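Local atomic coordinates of hemolysin-related protein (PDB entry 6MLT), a protein that is a secreted, calcium-binding protein of the cholera biofilm matrix that probably uses its lectin-like domain to bind carbohydrate and promote adhesion. Residues Leu84-Val92 / Ile125-Lys133; Tyr523-Asn534 / Pro565-Tyr576. One frame throughout, in Å; residues are numbered along the deposited sequence.

Interaction 1: residues Leu84-Val92 / Ile125-Lys133; sequences LWSYSNGGV and ILDHQGNIK
Leu126 opens the contact by meeting Val92 tip to tip, its CD2 lying 3.8 Å from CG2 of Val92, while its CD1 approaches the Trp85 ring obliquely. These branched apolar residues suit the sheltered side of the junction. The chain turns at Asp127, whose OD1 accepts from the backbone N of Gln129 and of Asn131, one from each face of the carboxylate. The Gln129 bond makes an Asx turn; Asn131 adds a second hold. His128 contributes its carbonyl: Trp85 NE1 donates to His128 O over 2.9 Å, with a bent N-H...O angle of 145° and the nitrogen standing well above the carbonyl plane. The His128 imidazole serves another neighbour, Leu40 O, close to the calcium ligand Asn41. The carbonyl of Gln129 faces water instead; it takes one water that also binds Ser86 N and a second that also binds Tyr87 N. Gly130 then lies flat on the indole, its CA 3.4 Å from the centroid of the six-membered ring of Trp85 and only 6° off the normal, a close CH-pi contact possible because glycine has no side chain. With chi1 at -70°, Trp85 sets CG anti to its own carbonyl carbon and beside its N, which brings the indole under this peptide. Gly130 O accepts a weak bond from Asn89 ND2 at 3.0 Å, and Asn89 OD1 is occupied in its own Asx turn with Gly91 N. Asn131 reaches back through water, its OD1 and the hydroxyl of Ser88 sharing one molecule. The turn from Asp127 to Gly130 is type I, and Gly130, with positive phi, fits the G1 bulge of a beta hairpin; here that hairpin joins the third and fourth strands of a beta-propeller blade and packs against a loop of the preceding blade.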
loop_
_atom_site.group_PDB
_atom_site.type_symbol
_atom_site.label_atom_id
_atom_site.label_comp_id
_atom_site.label_asym_id
_atom_site.label_seq_id
_atom_site.Cartn_x
_atom_site.Cartn_y
_atom_site.Cartn_z
ATOM N N LEU A 84 -17.322 -6.678 24.695
ATOM C CA LEU A 84 -18.483 -7.139 23.942
ATOM C C LEU A 84 -18.819 -8.600 24.189
ATOM O O LEU A 84 -19.960 -9.007 23.941
ATOM C CB LEU A 84 -18.245 -6.946 22.440
ATOM C CG LEU A 84 -18.109 -5.499 21.969
ATOM C CD1 LEU A 84 -17.649 -5.464 20.530
ATOM C CD2 LEU A 84 -19.442 -4.780 22.124
ATOM N N TRP A 85 -17.859 -9.402 24.638
ATOM C CA TRP A 85 -18.030 -10.842 24.727
ATOM C C TRP A 85 -18.410 -11.269 26.138
ATOM O O TRP A 85 -18.066 -10.614 27.124
ATOM C CB TRP A 85 -16.750 -11.556 24.300
ATOM C CG TRP A 85 -16.459 -11.435 22.826
ATOM C CD1 TRP A 85 -17.280 -10.921 21.858
ATOM C CD2 TRP A 85 -15.260 -11.835 22.162
ATOM N NE1 TRP A 85 -16.662 -10.984 20.633
ATOM C CE2 TRP A 85 -15.421 -11.544 20.794
ATOM C CE3 TRP A 85 -14.064 -12.416 22.592
ATOM C CZ2 TRP A 85 -14.433 -11.817 19.854
ATOM C CZ3 TRP A 85 -13.088 -12.685 21.658
ATOM C CH2 TRP A 85 -13.277 -12.384 20.306
ATOM N N SER A 86 -19.121 -12.387 26.222
ATOM C CA SER A 86 -19.490 -12.964 27.507
ATOM C C SER A 86 -18.413 -13.872 28.078
ATOM O O SER A 86 -18.395 -14.102 29.295
ATOM C CB SER A 86 -20.774 -13.778 27.366
ATOM O OG SER A 86 -20.537 -14.883 26.510
ATOM N N TYR A 87 -17.534 -14.414 27.232
ATOM C CA TYR A 87 -16.549 -15.400 27.663
ATOM C C TYR A 87 -17.219 -16.615 28.303
ATOM O O TYR A 87 -16.617 -17.298 29.134
ATOM C CB TYR A 87 -15.538 -14.789 28.637
ATOM C CG TYR A 87 -14.922 -13.495 28.159
ATOM C CD1 TYR A 87 -13.972 -13.484 27.144
ATOM C CD2 TYR A 87 -15.278 -12.283 28.737
ATOM C CE1 TYR A 87 -13.402 -12.297 26.716
ATOM C CE2 TYR A 87 -14.711 -11.092 28.316
ATOM C CZ TYR A 87 -13.778 -11.104 27.308
ATOM O OH TYR A 87 -13.219 -9.917 26.889
ATOM N N SER A 88 -18.461 -16.903 27.909
ATOM C CA SER A 88 -19.153 -18.077 28.436
ATOM C C SER A 88 -18.432 -19.369 28.079
ATOM O O SER A 88 -18.642 -20.387 28.748
ATOM C CB SER A 88 -20.591 -18.124 27.914
ATOM O OG SER A 88 -20.614 -18.362 26.518
ATOM N N ASN A 89 -17.585 -19.354 27.055
ATOM C CA ASN A 89 -16.781 -20.519 26.711
ATOM C C ASN A 89 -15.512 -20.624 27.547
ATOM O O ASN A 89 -14.699 -21.520 27.301
ATOM C CB ASN A 89 -16.418 -20.496 25.221
ATOM C CG ASN A 89 -15.566 -19.289 24.828
ATOM O OD1 ASN A 89 -15.233 -18.436 25.655
ATOM N ND2 ASN A 89 -15.204 -19.225 23.551
ATOM N N GLY A 90 -15.325 -19.749 28.532
ATOM C CA GLY A 90 -14.106 -19.750 29.310
ATOM C C GLY A 90 -12.963 -18.967 28.701
ATOM O O GLY A 90 -11.861 -18.975 29.266
ATOM N N GLY A 91 -13.182 -18.292 27.581
ATOM C CA GLY A 91 -12.130 -17.519 26.937
ATOM C C GLY A 91 -11.324 -18.349 25.959
ATOM O O GLY A 91 -11.216 -19.568 26.069
ATOM N N VAL A 92 -10.742 -17.666 24.979
ATOM C CA VAL A 92 -9.920 -18.295 23.952
ATOM C C VAL A 92 -8.493 -17.795 24.105
ATOM O O VAL A 92 -8.252 -16.581 24.122
ATOM C CB VAL A 92 -10.455 -17.997 22.541
ATOM C CG1 VAL A 92 -9.528 -18.581 21.473
ATOM C CG2 VAL A 92 -11.870 -18.556 22.391
ATOM N N ILE A 125 -10.549 -20.382 14.590
ATOM C CA ILE A 125 -11.315 -19.363 13.895
ATOM C C ILE A 125 -12.592 -19.130 14.691
ATOM O O ILE A 125 -13.453 -20.015 14.772
ATOM C CB ILE A 125 -11.606 -19.763 12.444
ATOM C CG1 ILE A 125 -10.274 -20.065 11.736
ATOM C CG2 ILE A 125 -12.380 -18.653 11.733
ATOM C CD1 ILE A 125 -10.398 -20.508 10.295
ATOM N N LEU A 126 -12.703 -17.946 15.292
ATOM C CA LEU A 126 -13.847 -17.588 16.119
ATOM C C LEU A 126 -14.882 -16.828 15.301
ATOM O O LEU A 126 -14.546 -16.132 14.335
ATOM C CB LEU A 126 -13.417 -16.715 17.297
ATOM C CG LEU A 126 -12.222 -17.180 18.131
ATOM C CD1 LEU A 126 -11.985 -16.204 19.275
ATOM C CD2 LEU A 126 -12.446 -18.575 18.664
ATOM N N ASP A 127 -16.147 -16.950 15.711
ATOM C CA ASP A 127 -17.193 -16.074 15.206
ATOM C C ASP A 127 -17.129 -14.734 15.936
ATOM O O ASP A 127 -16.306 -14.523 16.834
ATOM C CB ASP A 127 -18.571 -16.737 15.330
ATOM C CG ASP A 127 -19.037 -16.946 16.788
ATOM O OD1 ASP A 127 -18.569 -16.256 17.724
ATOM O OD2 ASP A 127 -19.912 -17.822 16.981
ATOM N N HIS A 128 -18.014 -13.811 15.548
ATOM C CA HIS A 128 -17.934 -12.435 16.037
ATOM C C HIS A 128 -18.286 -12.308 17.514
ATOM O O HIS A 128 -18.115 -11.225 18.083
ATOM C CB HIS A 128 -18.849 -11.524 15.207
ATOM C CG HIS A 128 -20.309 -11.748 15.453
ATOM N ND1 HIS A 128 -21.075 -10.895 16.218
ATOM C CD2 HIS A 128 -21.142 -12.732 15.041
ATOM C CE1 HIS A 128 -22.318 -11.341 16.263
ATOM N NE2 HIS A 128 -22.387 -12.454 15.557
ATOM N N GLN A 129 -18.764 -13.373 18.143
ATOM C CA GLN A 129 -19.060 -13.380 19.565
ATOM C C GLN A 129 -17.965 -14.040 20.394
ATOM O O GLN A 129 -18.123 -14.173 21.611
ATOM C CB GLN A 129 -20.399 -14.086 19.808
ATOM C CG GLN A 129 -21.568 -13.367 19.153
ATOM C CD GLN A 129 -22.892 -14.099 19.328
ATOM O OE1 GLN A 129 -22.953 -15.325 19.258
ATOM N NE2 GLN A 129 -23.955 -13.344 19.554
ATOM N N GLY A 130 -16.865 -14.455 19.768
ATOM C CA GLY A 130 -15.754 -15.045 20.483
ATOM C C GLY A 130 -15.826 -16.544 20.647
ATOM O O GLY A 130 -15.016 -17.107 21.393
ATOM N N ASN A 131 -16.762 -17.210 19.978
ATOM C CA ASN A 131 -16.920 -18.648 20.095
ATOM C C ASN A 131 -16.291 -19.355 18.903
ATOM O O ASN A 131 -16.315 -18.857 17.773
ATOM C CB ASN A 131 -18.397 -19.015 20.201
ATOM C CG ASN A 131 -18.997 -18.579 21.511
ATOM O OD1 ASN A 131 -18.433 -18.837 22.578
ATOM N ND2 ASN A 131 -20.122 -17.887 21.445
ATOM N N ILE A 132 -15.747 -20.543 19.169
ATOM C CA ILE A 132 -15.062 -21.300 18.133
ATOM C C ILE A 132 -16.043 -21.644 17.025
ATOM O O ILE A 132 -17.170 -22.083 17.278
ATOM C CB ILE A 132 -14.419 -22.565 18.725
ATOM C CG1 ILE A 132 -13.608 -23.306 17.660
ATOM C CG2 ILE A 132 -15.485 -23.493 19.303
ATOM C CD1 ILE A 132 -12.405 -22.524 17.159
ATOM N N LYS A 133 -15.611 -21.447 15.786
ATOM C CA LYS A 133 -16.408 -21.750 14.605
ATOM C C LYS A 133 -15.734 -22.779 13.713
ATOM O O LYS A 133 -16.383 -23.739 13.285
ATOM C CB LYS A 133 -16.672 -20.454 13.821
ATOM C CG LYS A 133 -17.443 -20.634 12.524
ATOM C CD LYS A 133 -17.863 -19.280 11.971
ATOM C CE LYS A 133 -18.444 -19.389 10.577
ATOM N NZ LYS A 133 -19.190 -18.153 10.201
HETATM O O HOH W 1 -19.918 -13.397 23.489
HETATM O O HOH W 2 -21.313 -16.092 23.794
HETATM O O HOH W 3 -17.032 -15.035 24.263
HETATM O O HOH W 4 -18.344 -17.390 24.831
HETATM O O HOH W 5 -15.921 -21.516 21.825
HETATM O O HOH W 6 -14.260 -15.956 23.931
#

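Interaction 2: residues Tyr523-Asn534 / Pro565-Tyr576; sequences YPVVADLEGNNN and PWRNATRIWNQY
The segments run in opposite senses overall but cross steeply where Ala527 and Asp528 meet Thr570 and Arg571, irregular 565-576 passing the end of strand 525-527 with Asp528 N bonded to Thr570 O at 2.8 Å. At one end three aromatic residues cluster. The Tyr523 hydroxyl accepts from Trp573 NE1 at 2.9 Å, in the indole plane, and donates to Tyr576 O at 2.7 Å; tyrosine suits this buried junction because one oxygen does both. Tyr523 CE2 also lies over the Tyr576 face, with the ring planes 44° apart. Val525 sets CG2 over the five-membered ring of Trp573. In the middle, Arg571 folds back through bends at chi2 (-71°) and chi3 (-43°): NE reaches Asp528 O at 2.8 Å and NH2 reaches Leu529 O at 3.0 Å, while Gly531 CA lies over one face of the guanidinium, where glycine leaves room. NH1 extends to Glu51 O, near the calcium sites. Asp528 turns its carboxylate to its own loop, where OD1 takes Gly531 N and OD2 takes Asn533 N; a water links OD2 to Ala569 O. Asparagines finish the far end, Asn533 OD1 accepting from Asn568 N and Asn534 OD1 from Trp566 N, both at 2.9 Å. The Asp528 loop follows its strand as the sodium-binding loops beginning at Asp104 and Asp482 follow theirs, consistent with a variant of the FG-GAP-like propeller loop.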
loop_
_atom_site.group_PDB
_atom_site.type_symbol
_atom_site.label_atom_id
_atom_site.label_comp_id
_atom_site.label_asym_id
_atom_site.label_seq_id
_atom_site.Cartn_x
_atom_site.Cartn_y
_atom_site.Cartn_z
ATOM N N TYR A 523 2.290 -1.552 17.140
ATOM C CA TYR A 523 2.273 -0.159 16.719
ATOM C C TYR A 523 0.908 0.433 17.032
ATOM O O TYR A 523 -0.067 -0.303 17.222
ATOM C CB TYR A 523 2.601 -0.007 15.223
ATOM C CG TYR A 523 1.806 -0.902 14.291
ATOM C CD1 TYR A 523 0.467 -0.656 14.037
ATOM C CD2 TYR A 523 2.400 -1.986 13.658
ATOM C CE1 TYR A 523 -0.275 -1.479 13.188
ATOM C CE2 TYR A 523 1.665 -2.814 12.793
ATOM C CZ TYR A 523 0.329 -2.544 12.570
ATOM O OH TYR A 523 -0.413 -3.334 11.720
ATOM N N PRO A 524 0.803 1.757 17.104
ATOM C CA PRO A 524 -0.515 2.382 17.245
ATOM C C PRO A 524 -1.263 2.344 15.922
ATOM O O PRO A 524 -0.668 2.262 14.843
ATOM C CB PRO A 524 -0.195 3.827 17.657
ATOM C CG PRO A 524 1.296 3.871 17.889
ATOM C CD PRO A 524 1.878 2.754 17.089
ATOM N N VAL A 525 -2.588 2.413 16.018
ATOM C CA VAL A 525 -3.476 2.325 14.858
ATOM C C VAL A 525 -4.430 3.511 14.868
ATOM O O VAL A 525 -5.017 3.834 15.907
ATOM C CB VAL A 525 -4.267 1.003 14.861
ATOM C CG1 VAL A 525 -5.448 1.050 13.877
ATOM C CG2 VAL A 525 -3.330 -0.163 14.540
ATOM N N VAL A 526 -4.608 4.137 13.708
ATOM C CA VAL A 526 -5.666 5.121 13.509
ATOM C C VAL A 526 -6.767 4.467 12.692
ATOM O O VAL A 526 -6.501 3.858 11.645
ATOM C CB VAL A 526 -5.141 6.388 12.816
ATOM C CG1 VAL A 526 -6.293 7.333 12.473
ATOM C CG2 VAL A 526 -4.125 7.093 13.712
ATOM N N ALA A 527 -8.002 4.590 13.165
ATOM C CA ALA A 527 -9.149 4.099 12.419
ATOM C C ALA A 527 -10.363 4.956 12.731
ATOM O O ALA A 527 -10.534 5.427 13.862
ATOM C CB ALA A 527 -9.449 2.635 12.746
ATOM N N ASP A 528 -11.201 5.147 11.713
ATOM C CA ASP A 528 -12.456 5.888 11.835
ATOM C C ASP A 528 -13.524 4.890 12.257
ATOM O O ASP A 528 -14.148 4.224 11.428
ATOM C CB ASP A 528 -12.810 6.577 10.523
ATOM C CG ASP A 528 -14.080 7.408 10.619
ATOM O OD1 ASP A 528 -14.722 7.400 11.694
ATOM O OD2 ASP A 528 -14.435 8.072 9.619
ATOM N N LEU A 529 -13.738 4.791 13.570
ATOM C CA LEU A 529 -14.619 3.756 14.096
ATOM C C LEU A 529 -16.073 4.021 13.727
ATOM O O LEU A 529 -16.789 3.101 13.316
ATOM C CB LEU A 529 -14.455 3.657 15.615
ATOM C CG LEU A 529 -13.020 3.458 16.123
ATOM C CD1 LEU A 529 -12.992 3.399 17.646
ATOM C CD2 LEU A 529 -12.385 2.212 15.532
ATOM N N GLU A 530 -16.529 5.268 13.865
ATOM C CA GLU A 530 -17.936 5.582 13.621
ATOM C C GLU A 530 -18.250 5.815 12.152
ATOM O O GLU A 530 -19.420 5.716 11.759
ATOM C CB GLU A 530 -18.355 6.819 14.416
ATOM C CG GLU A 530 -18.314 6.645 15.929
ATOM C CD GLU A 530 -16.906 6.741 16.502
ATOM O OE1 GLU A 530 -15.984 7.167 15.772
ATOM O OE2 GLU A 530 -16.723 6.387 17.687
ATOM N N GLY A 531 -17.252 6.134 11.334
ATOM C CA GLY A 531 -17.509 6.393 9.936
ATOM C C GLY A 531 -17.978 7.795 9.627
ATOM O O GLY A 531 -18.494 8.035 8.531
ATOM N N ASN A 532 -17.807 8.737 10.557
ATOM C CA ASN A 532 -18.208 10.122 10.349
ATOM C C ASN A 532 -17.013 11.043 10.122
ATOM O O ASN A 532 -17.104 12.248 10.374
ATOM C CB ASN A 532 -19.047 10.603 11.529
ATOM C CG ASN A 532 -20.438 10.002 11.523
ATOM O OD1 ASN A 532 -21.114 9.986 10.492
ATOM N ND2 ASN A 532 -20.870 9.492 12.669
ATOM N N ASN A 533 -15.900 10.499 9.638
ATOM C CA ASN A 533 -14.770 11.289 9.167
ATOM C C ASN A 533 -14.016 11.958 10.309
ATOM O O ASN A 533 -13.382 12.997 10.113
ATOM C CB ASN A 533 -15.222 12.344 8.147
ATOM C CG ASN A 533 -14.137 12.684 7.144
ATOM O OD1 ASN A 533 -13.259 11.870 6.869
ATOM N ND2 ASN A 533 -14.193 13.886 6.589
ATOM N N ASN A 534 -14.074 11.376 11.508
ATOM C CA ASN A 534 -13.280 11.847 12.643
ATOM C C ASN A 534 -12.735 10.618 13.368
ATOM O O ASN A 534 -13.451 9.970 14.141
ATOM C CB ASN A 534 -14.101 12.725 13.577
ATOM C CG ASN A 534 -13.244 13.407 14.631
ATOM O OD1 ASN A 534 -12.042 13.603 14.440
ATOM N ND2 ASN A 534 -13.855 13.763 15.750
ATOM N N PRO A 565 -10.924 17.755 12.893
ATOM C CA PRO A 565 -11.206 16.320 12.838
ATOM C C PRO A 565 -10.084 15.569 12.143
ATOM O O PRO A 565 -9.353 16.118 11.314
ATOM C CB PRO A 565 -12.508 16.241 12.038
ATOM C CG PRO A 565 -12.501 17.469 11.189
ATOM C CD PRO A 565 -11.834 18.533 12.037
ATOM N N TRP A 566 -9.953 14.297 12.504
ATOM C CA TRP A 566 -8.992 13.397 11.870
ATOM C C TRP A 566 -9.714 12.694 10.728
ATOM O O TRP A 566 -10.390 11.681 10.932
ATOM C CB TRP A 566 -8.422 12.417 12.890
ATOM C CG TRP A 566 -7.535 13.077 13.914
ATOM C CD1 TRP A 566 -6.985 14.332 13.845
ATOM C CD2 TRP A 566 -7.100 12.518 15.159
ATOM N NE1 TRP A 566 -6.231 14.580 14.971
ATOM C CE2 TRP A 566 -6.292 13.486 15.795
ATOM C CE3 TRP A 566 -7.321 11.298 15.805
ATOM C CZ2 TRP A 566 -5.701 13.263 17.039
ATOM C CZ3 TRP A 566 -6.732 11.081 17.039
ATOM C CH2 TRP A 566 -5.933 12.059 17.642
ATOM N N ARG A 567 -9.555 13.232 9.523
ATOM C CA ARG A 567 -10.332 12.845 8.355
ATOM C C ARG A 567 -9.641 11.744 7.548
ATOM O O ARG A 567 -8.437 11.499 7.675
ATOM C CB ARG A 567 -10.559 14.059 7.451
ATOM C CG ARG A 567 -11.263 15.220 8.126
ATOM C CD ARG A 567 -11.500 16.371 7.148
ATOM N NE ARG A 567 -10.238 16.980 6.720
ATOM C CZ ARG A 567 -9.717 16.916 5.499
ATOM N NH1 ARG A 567 -10.338 16.278 4.504
ATOM N NH2 ARG A 567 -8.558 17.515 5.258
ATOM N N ASN A 568 -10.440 11.075 6.712
ATOM C CA ASN A 568 -9.935 10.168 5.676
ATOM C C ASN A 568 -9.136 9.002 6.262
ATOM O O ASN A 568 -8.114 8.592 5.710
ATOM C CB ASN A 568 -9.097 10.933 4.652
ATOM C CG ASN A 568 -9.917 11.917 3.849
ATOM O OD1 ASN A 568 -11.117 11.730 3.653
ATOM N ND2 ASN A 568 -9.272 12.968 3.377
ATOM N N ALA A 569 -9.616 8.443 7.368
ATOM C CA ALA A 569 -8.998 7.272 7.976
ATOM C C ALA A 569 -9.794 6.007 7.668
ATOM O O ALA A 569 -11.028 6.025 7.582
ATOM C CB ALA A 569 -8.884 7.434 9.491
ATOM N N THR A 570 -9.068 4.898 7.526
ATOM C CA THR A 570 -9.688 3.610 7.243
ATOM C C THR A 570 -10.725 3.260 8.308
ATOM O O THR A 570 -10.560 3.558 9.494
ATOM C CB THR A 570 -8.626 2.506 7.184
ATOM O OG1 THR A 570 -9.245 1.257 6.848
ATOM C CG2 THR A 570 -7.916 2.358 8.521
ATOM N N ARG A 571 -11.794 2.598 7.870
ATOM C CA ARG A 571 -12.794 2.049 8.776
ATOM C C ARG A 571 -12.388 0.705 9.367
ATOM O O ARG A 571 -13.107 0.180 10.223
ATOM C CB ARG A 571 -14.126 1.850 8.050
ATOM C CG ARG A 571 -14.737 3.090 7.420
ATOM C CD ARG A 571 -15.275 4.062 8.443
ATOM N NE ARG A 571 -16.030 3.454 9.540
ATOM C CZ ARG A 571 -17.311 3.102 9.488
ATOM N NH1 ARG A 571 -18.019 3.253 8.375
ATOM N NH2 ARG A 571 -17.890 2.592 10.562
ATOM N N ILE A 572 -11.278 0.127 8.921
ATOM C CA ILE A 572 -10.945 -1.251 9.259
ATOM C C ILE A 572 -9.431 -1.402 9.238
ATOM O O ILE A 572 -8.749 -0.856 8.364
ATOM C CB ILE A 572 -11.635 -2.233 8.283
ATOM C CG1 ILE A 572 -11.313 -3.682 8.647
ATOM C CG2 ILE A 572 -11.231 -1.942 6.837
ATOM C CD1 ILE A 572 -12.280 -4.675 8.019
ATOM N N TRP A 573 -8.908 -2.138 10.215
ATOM C CA TRP A 573 -7.486 -2.478 10.275
ATOM C C TRP A 573 -7.441 -3.930 10.741
ATOM O O TRP A 573 -7.349 -4.213 11.939
ATOM C CB TRP A 573 -6.726 -1.547 11.206
ATOM C CG TRP A 573 -5.240 -1.680 11.097
ATOM C CD1 TRP A 573 -4.489 -2.758 11.458
ATOM C CD2 TRP A 573 -4.325 -0.695 10.605
ATOM N NE1 TRP A 573 -3.154 -2.507 11.223
ATOM C CE2 TRP A 573 -3.029 -1.247 10.694
ATOM C CE3 TRP A 573 -4.476 0.600 10.096
ATOM C CZ2 TRP A 573 -1.888 -0.548 10.299
ATOM C CZ3 TRP A 573 -3.340 1.297 9.702
ATOM C CH2 TRP A 573 -2.061 0.716 9.806
ATOM N N ASN A 574 -7.525 -4.848 9.787
ATOM C CA ASN A 574 -7.951 -6.201 10.102
ATOM C C ASN A 574 -6.798 -7.171 10.317
ATOM O O ASN A 574 -7.044 -8.310 10.732
ATOM C CB ASN A 574 -8.850 -6.727 8.984
ATOM C CG ASN A 574 -8.082 -6.989 7.719
ATOM O OD1 ASN A 574 -7.488 -6.074 7.144
ATOM N ND2 ASN A 574 -8.058 -8.237 7.292
ATOM N N GLN A 575 -5.560 -6.756 10.058
ATOM C CA GLN A 575 -4.410 -7.630 10.228
ATOM C C GLN A 575 -3.173 -6.763 10.399
ATOM O O GLN A 575 -3.182 -5.565 10.115
ATOM C CB GLN A 575 -4.260 -8.599 9.045
ATOM C CG GLN A 575 -3.989 -7.935 7.706
ATOM C CD GLN A 575 -3.945 -8.915 6.547
ATOM O OE1 GLN A 575 -4.584 -9.973 6.578
ATOM N NE2 GLN A 575 -3.210 -8.556 5.508
ATOM N N TYR A 576 -2.101 -7.391 10.869
ATOM C CA TYR A 576 -0.864 -6.661 11.128
ATOM C C TYR A 576 -0.246 -6.136 9.838
ATOM O O TYR A 576 0.338 -5.045 9.820
ATOM C CB TYR A 576 0.109 -7.578 11.865
ATOM C CG TYR A 576 1.374 -6.915 12.319
ATOM C CD1 TYR A 576 2.483 -6.877 11.490
ATOM C CD2 TYR A 576 1.473 -6.346 13.582
ATOM C CE1 TYR A 576 3.655 -6.280 11.897
ATOM C CE2 TYR A 576 2.652 -5.741 14.003
ATOM C CZ TYR A 576 3.732 -5.718 13.152
ATOM O OH TYR A 576 4.903 -5.124 13.541
HETATM O O HOH W 7 -11.527 9.695 9.305
HETATM O O HOH W 8 -13.171 7.239 7.169
HETATM O O HOH W 9 -12.708 14.903 4.306
#

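Overall arrangement
From the N terminus, strand 13-19 is set aside for the last blade, where it pairs with strand 553-559 and closes the propeller ring. Interaction 1 comes next, closing a loop of 32 residues and joining the early blade containing strand 71-76 to the following blade, 101-137. Further blades and the inserted beta-prism lectin intervene before interaction 2, which closes a loop of 30 residues and fastens the segment after strand 553-559 to strand 525-527 of the final blade. The loops follow in series, neither nesting nor crossing. Their centres are 24 Å apart and their nearest atoms about 10 Å, with the paired calcium sites near residues of both.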